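Long-range contact in sensor-type histidine kinase prrB (Mycobacterium tuberculosis, PDB 1YSR), which probably acts as the membrane sensor kinase of the PrrB/PrrA two-component system, using ATP to phosphorylate a histidine, and is represented by its C-terminal ATP-binding domain: residues 119-133 / 138-150. Residues are numbered along the deposited sequence; the frame is centred on the assembly and turned at random.
Sequences VAQQAQLHGGTASLE and GGARLVLRLPGPS
The C-terminal β hairpin of the GHKL-type ATP-binding domain pairs Thr-129, Ser-131 and Glu-133 with Arg-145, Val-143 and Arg-141 as antiparallel hydrogen-bonded pairs. At its centre Val-143 N donates almost straight to Ser-131 O (2.8 Å, 172°). On the face carrying these residues Glu-133 forms salt bridges to two arginines. Arg-141 runs alongside Glu-133, its chain extended to NE, which meets OE1 of Glu-133 at 3.1 Å from above the carboxylate plane. Arg-145 comes at about a right angle instead, its NH2 making a weak, bent hydrogen bond to Glu-133 OE2 (2.9 Å, 122°). Val-143 CG1 sits over the centre of the Arg-145 guanidinium, 3.7 Å from its plane, and a water donates to Val-143 O while bonding Thr-129 OG1 and Ser-131 OG. Both arginines have second carboxylates on strand 77-84, Asp-83 for Arg-141 and Glu-79 for Arg-145.

Ala-130, Leu-132, Leu-142 and Leu-144 form the apolar other face, where Ala-130 CB touches Leu-144 CD2 (3.6 Å). From the helix, Val-119 CG1 meets Leu-142 CD2 tip to tip (3.9 Å). A Schellman motif, with Gly-127 as its C-prime residue, ends helix 117-125, which lies over this face beside helices 44-61 and 94-98, while strand 140-147 continues the sheet into strand 77-84.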
loop_
_atom_site.group_PDB
_atom_site.type_symbol
_atom_site.label_atom_id
_atom_site.label_comp_id
_atom_site.label_asym_id
_atom_site.label_seq_id
_atom_site.Cartn_x
_atom_site.Cartn_y
_atom_site.Cartn_z
ATOM N N VAL A 119 2.093 8.303 -14.223
ATOM C CA VAL A 119 0.715 8.141 -13.876
ATOM C C VAL A 119 -0.021 7.331 -14.933
ATOM O O VAL A 119 -0.702 6.357 -14.630
ATOM C CB VAL A 119 0.048 9.508 -13.657
ATOM C CG1 VAL A 119 -1.386 9.328 -13.290
ATOM C CG2 VAL A 119 0.765 10.285 -12.556
ATOM N N ALA A 120 0.087 7.730 -16.213
ATOM C CA ALA A 120 -0.562 6.962 -17.261
ATOM C C ALA A 120 -0.127 5.502 -17.307
ATOM O O ALA A 120 -0.947 4.600 -17.492
ATOM C CB ALA A 120 -0.338 7.651 -18.644
ATOM N N GLN A 121 1.167 5.276 -17.127
ATOM C CA GLN A 121 1.720 3.932 -17.133
ATOM C C GLN A 121 1.059 3.059 -16.043
ATOM O O GLN A 121 0.665 1.925 -16.275
ATOM C CB GLN A 121 3.215 4.015 -16.883
ATOM C CG GLN A 121 4.010 2.741 -17.145
ATOM C CD GLN A 121 5.314 2.723 -16.355
ATOM O OE1 GLN A 121 5.643 1.722 -15.720
ATOM N NE2 GLN A 121 6.043 3.830 -16.372
ATOM N N GLN A 122 1.011 3.593 -14.838
ATOM C CA GLN A 122 0.337 2.865 -13.729
ATOM C C GLN A 122 -1.159 2.622 -13.972
ATOM O O GLN A 122 -1.696 1.517 -13.715
ATOM C CB GLN A 122 0.655 3.577 -12.400
ATOM C CG GLN A 122 2.095 3.469 -12.008
ATOM C CD GLN A 122 2.467 1.996 -11.794
ATOM O OE1 GLN A 122 1.657 1.203 -11.299
ATOM N NE2 GLN A 122 3.648 1.634 -12.227
ATOM N N ALA A 123 -1.867 3.620 -14.509
ATOM C CA ALA A 123 -3.258 3.467 -14.822
ATOM C C ALA A 123 -3.465 2.305 -15.809
ATOM O O ALA A 123 -4.359 1.462 -15.625
ATOM C CB ALA A 123 -3.822 4.759 -15.348
ATOM N N GLN A 124 -2.618 2.252 -16.830
ATOM C CA GLN A 124 -2.714 1.222 -17.855
ATOM C C GLN A 124 -2.418 -0.177 -17.284
ATOM O O GLN A 124 -3.160 -1.115 -17.569
ATOM C CB GLN A 124 -1.835 1.551 -19.064
ATOM C CG GLN A 124 -2.590 2.341 -20.194
ATOM C CD GLN A 124 -2.469 3.887 -20.117
ATOM O OE1 GLN A 124 -3.213 4.543 -19.379
ATOM N NE2 GLN A 124 -1.564 4.466 -20.920
ATOM N N LEU A 125 -1.417 -0.271 -16.410
ATOM C CA LEU A 125 -1.067 -1.538 -15.723
ATOM C C LEU A 125 -2.225 -2.058 -14.913
ATOM O O LEU A 125 -2.354 -3.262 -14.709
ATOM C CB LEU A 125 0.169 -1.363 -14.822
ATOM C CG LEU A 125 1.523 -1.313 -15.516
ATOM C CD1 LEU A 125 2.618 -0.987 -14.494
ATOM C CD2 LEU A 125 1.879 -2.645 -16.195
ATOM N N HIS A 126 -3.112 -1.156 -14.477
ATOM C CA HIS A 126 -4.314 -1.552 -13.708
ATOM C C HIS A 126 -5.557 -1.669 -14.596
ATOM O O HIS A 126 -6.658 -1.809 -14.091
ATOM C CB HIS A 126 -4.558 -0.598 -12.516
ATOM C CG HIS A 126 -3.508 -0.688 -11.461
ATOM N ND1 HIS A 126 -2.291 -0.070 -11.563
ATOM C CD2 HIS A 126 -3.474 -1.388 -10.300
ATOM C CE1 HIS A 126 -1.551 -0.364 -10.509
ATOM N NE2 HIS A 126 -2.255 -1.167 -9.723
ATOM N N GLY A 127 -5.380 -1.591 -15.918
ATOM C CA GLY A 127 -6.540 -1.651 -16.808
ATOM C C GLY A 127 -7.490 -0.478 -16.720
ATOM O O GLY A 127 -8.659 -0.603 -16.972
ATOM N N GLY A 128 -6.980 0.681 -16.319
ATOM C CA GLY A 128 -7.818 1.846 -16.213
ATOM C C GLY A 128 -7.215 2.967 -17.032
ATOM O O GLY A 128 -6.339 2.736 -17.878
ATOM N N THR A 129 -7.643 4.199 -16.738
ATOM C CA THR A 129 -7.209 5.350 -17.524
ATOM C C THR A 129 -6.802 6.496 -16.612
ATOM O O THR A 129 -7.239 6.540 -15.466
ATOM C CB THR A 129 -8.349 5.844 -18.403
ATOM O OG1 THR A 129 -9.487 6.166 -17.571
ATOM C CG2 THR A 129 -8.771 4.724 -19.373
ATOM N N ALA A 130 -5.906 7.359 -17.110
ATOM C CA ALA A 130 -5.596 8.618 -16.433
ATOM C C ALA A 130 -5.991 9.770 -17.376
ATOM O O ALA A 130 -5.758 9.703 -18.572
ATOM C CB ALA A 130 -4.153 8.676 -16.109
ATOM N N SER A 131 -6.612 10.805 -16.832
ATOM C CA SER A 131 -6.922 11.963 -17.664
ATOM C C SER A 131 -6.884 13.218 -16.849
ATOM O O SER A 131 -6.873 13.180 -15.608
ATOM C CB SER A 131 -8.275 11.773 -18.289
ATOM O OG SER A 131 -9.190 11.554 -17.273
ATOM N N LEU A 132 -6.875 14.337 -17.568
ATOM C CA LEU A 132 -6.882 15.656 -16.927
ATOM C C LEU A 132 -8.181 16.410 -17.200
ATOM O O LEU A 132 -8.800 16.327 -18.306
ATOM C CB LEU A 132 -5.693 16.457 -17.424
ATOM C CG LEU A 132 -4.345 16.136 -16.757
ATOM C CD1 LEU A 132 -3.193 16.501 -17.616
ATOM C CD2 LEU A 132 -4.236 16.879 -15.388
ATOM N N GLU A 133 -8.606 17.106 -16.161
ATOM C CA GLU A 133 -9.840 17.915 -16.147
ATOM C C GLU A 133 -9.493 19.212 -15.458
ATOM O O GLU A 133 -8.354 19.401 -15.001
ATOM C CB GLU A 133 -10.921 17.227 -15.342
ATOM C CG GLU A 133 -11.402 15.966 -15.956
ATOM C CD GLU A 133 -12.439 15.262 -15.110
ATOM O OE1 GLU A 133 -12.855 15.829 -14.066
ATOM O OE2 GLU A 133 -12.825 14.138 -15.488
ATOM N N GLY A 138 -9.139 25.296 -9.108
ATOM C CA GLY A 138 -8.481 26.290 -9.967
ATOM C C GLY A 138 -7.399 25.773 -10.937
ATOM O O GLY A 138 -7.169 26.351 -12.005
ATOM N N GLY A 139 -6.746 24.681 -10.553
ATOM C CA GLY A 139 -5.623 24.155 -11.271
ATOM C C GLY A 139 -6.011 22.899 -12.028
ATOM O O GLY A 139 -7.007 22.871 -12.716
ATOM N N ALA A 140 -5.169 21.871 -11.926
ATOM C CA ALA A 140 -5.431 20.624 -12.620
ATOM C C ALA A 140 -6.222 19.672 -11.720
ATOM O O ALA A 140 -6.089 19.728 -10.493
ATOM C CB ALA A 140 -4.106 20.010 -12.998
ATOM N N ARG A 141 -7.019 18.797 -12.340
ATOM C CA ARG A 141 -7.617 17.686 -11.678
ATOM C C ARG A 141 -7.146 16.455 -12.486
ATOM O O ARG A 141 -7.496 16.300 -13.689
ATOM C CB ARG A 141 -9.133 17.825 -11.749
ATOM C CG ARG A 141 -9.906 16.646 -11.223
ATOM C CD ARG A 141 -11.362 17.083 -10.932
ATOM N NE ARG A 141 -12.236 15.947 -11.079
ATOM C CZ ARG A 141 -12.600 15.177 -10.076
ATOM N NH1 ARG A 141 -12.186 15.463 -8.860
ATOM N NH2 ARG A 141 -13.400 14.140 -10.295
ATOM N N LEU A 142 -6.311 15.625 -11.867
ATOM C CA LEU A 142 -5.891 14.399 -12.523
ATOM C C LEU A 142 -6.740 13.272 -11.993
ATOM O O LEU A 142 -6.806 13.062 -10.773
ATOM C CB LEU A 142 -4.416 14.117 -12.215
ATOM C CG LEU A 142 -3.731 12.800 -12.641
ATOM C CD1 LEU A 142 -3.922 12.486 -14.021
ATOM C CD2 LEU A 142 -2.278 13.011 -12.395
ATOM N N VAL A 143 -7.372 12.529 -12.902
ATOM C CA VAL A 143 -8.319 11.545 -12.524
ATOM C C VAL A 143 -7.854 10.191 -12.998
ATOM O O VAL A 143 -7.568 10.002 -14.175
ATOM C CB VAL A 143 -9.745 11.780 -13.099
ATOM C CG1 VAL A 143 -10.672 10.798 -12.432
ATOM C CG2 VAL A 143 -10.247 13.160 -12.796
ATOM N N LEU A 144 -7.767 9.246 -12.076
ATOM C CA LEU A 144 -7.371 7.868 -12.475
ATOM C C LEU A 144 -8.570 7.046 -12.282
ATOM O O LEU A 144 -9.115 7.039 -11.202
ATOM C CB LEU A 144 -6.337 7.298 -11.542
ATOM C CG LEU A 144 -4.965 7.858 -11.372
ATOM C CD1 LEU A 144 -4.075 6.631 -11.186
ATOM C CD2 LEU A 144 -4.563 8.669 -12.548
ATOM N N ARG A 145 -9.025 6.371 -13.327
ATOM C CA ARG A 145 -10.206 5.553 -13.219
ATOM C C ARG A 145 -9.829 4.078 -13.331
ATOM O O ARG A 145 -9.393 3.637 -14.378
ATOM C CB ARG A 145 -11.201 5.933 -14.294
ATOM C CG ARG A 145 -11.830 7.274 -14.060
ATOM C CD ARG A 145 -12.824 7.621 -15.145
ATOM N NE ARG A 145 -12.642 8.977 -15.638
ATOM C CZ ARG A 145 -13.234 10.023 -15.096
ATOM N NH1 ARG A 145 -14.016 9.838 -14.053
ATOM N NH2 ARG A 145 -13.051 11.236 -15.574
ATOM N N LEU A 146 -10.023 3.351 -12.240
ATOM C CA LEU A 146 -9.516 2.009 -12.093
ATOM C C LEU A 146 -10.617 0.997 -11.808
ATOM O O LEU A 146 -11.507 1.277 -10.994
ATOM C CB LEU A 146 -8.481 1.929 -10.988
ATOM C CG LEU A 146 -7.299 2.857 -11.074
ATOM C CD1 LEU A 146 -6.355 2.628 -9.913
ATOM C CD2 LEU A 146 -6.581 2.832 -12.410
ATOM N N PRO A 147 -10.570 -0.157 -12.522
ATOM C CA PRO A 147 -11.601 -1.153 -12.359
ATOM C C PRO A 147 -11.508 -1.862 -11.031
ATOM O O PRO A 147 -10.397 -2.135 -10.532
ATOM C CB PRO A 147 -11.344 -2.128 -13.500
ATOM C CG PRO A 147 -9.945 -2.022 -13.822
ATOM C CD PRO A 147 -9.633 -0.521 -13.605
ATOM N N GLY A 148 -12.683 -2.133 -10.472
ATOM C CA GLY A 148 -12.794 -2.791 -9.188
ATOM C C GLY A 148 -12.561 -4.287 -9.343
ATOM O O GLY A 148 -12.430 -4.797 -10.472
ATOM N N PRO A 149 -12.446 -4.999 -8.204
ATOM C CA PRO A 149 -12.105 -6.423 -8.130
ATOM C C PRO A 149 -13.265 -7.425 -8.141
ATOM O O PRO A 149 -13.008 -8.651 -8.215
ATOM C CB PRO A 149 -11.346 -6.508 -6.795
ATOM C CG PRO A 149 -12.063 -5.489 -5.931
ATOM C CD PRO A 149 -12.487 -4.371 -6.853
ATOM N N SER A 150 -14.491 -6.907 -8.051
ATOM C CA SER A 150 -15.733 -7.698 -8.012
ATOM C C SER A 150 -16.568 -7.635 -9.299
ATOM O O SER A 150 -16.502 -6.658 -10.068
ATOM C CB SER A 150 -16.599 -7.217 -6.837
ATOM O OG SER A 150 -15.866 -7.344 -5.628
ATOM O OXT SER A 150 -17.362 -8.565 -9.573
HETATM O O HOH W 1 -9.452 8.781 -16.142
#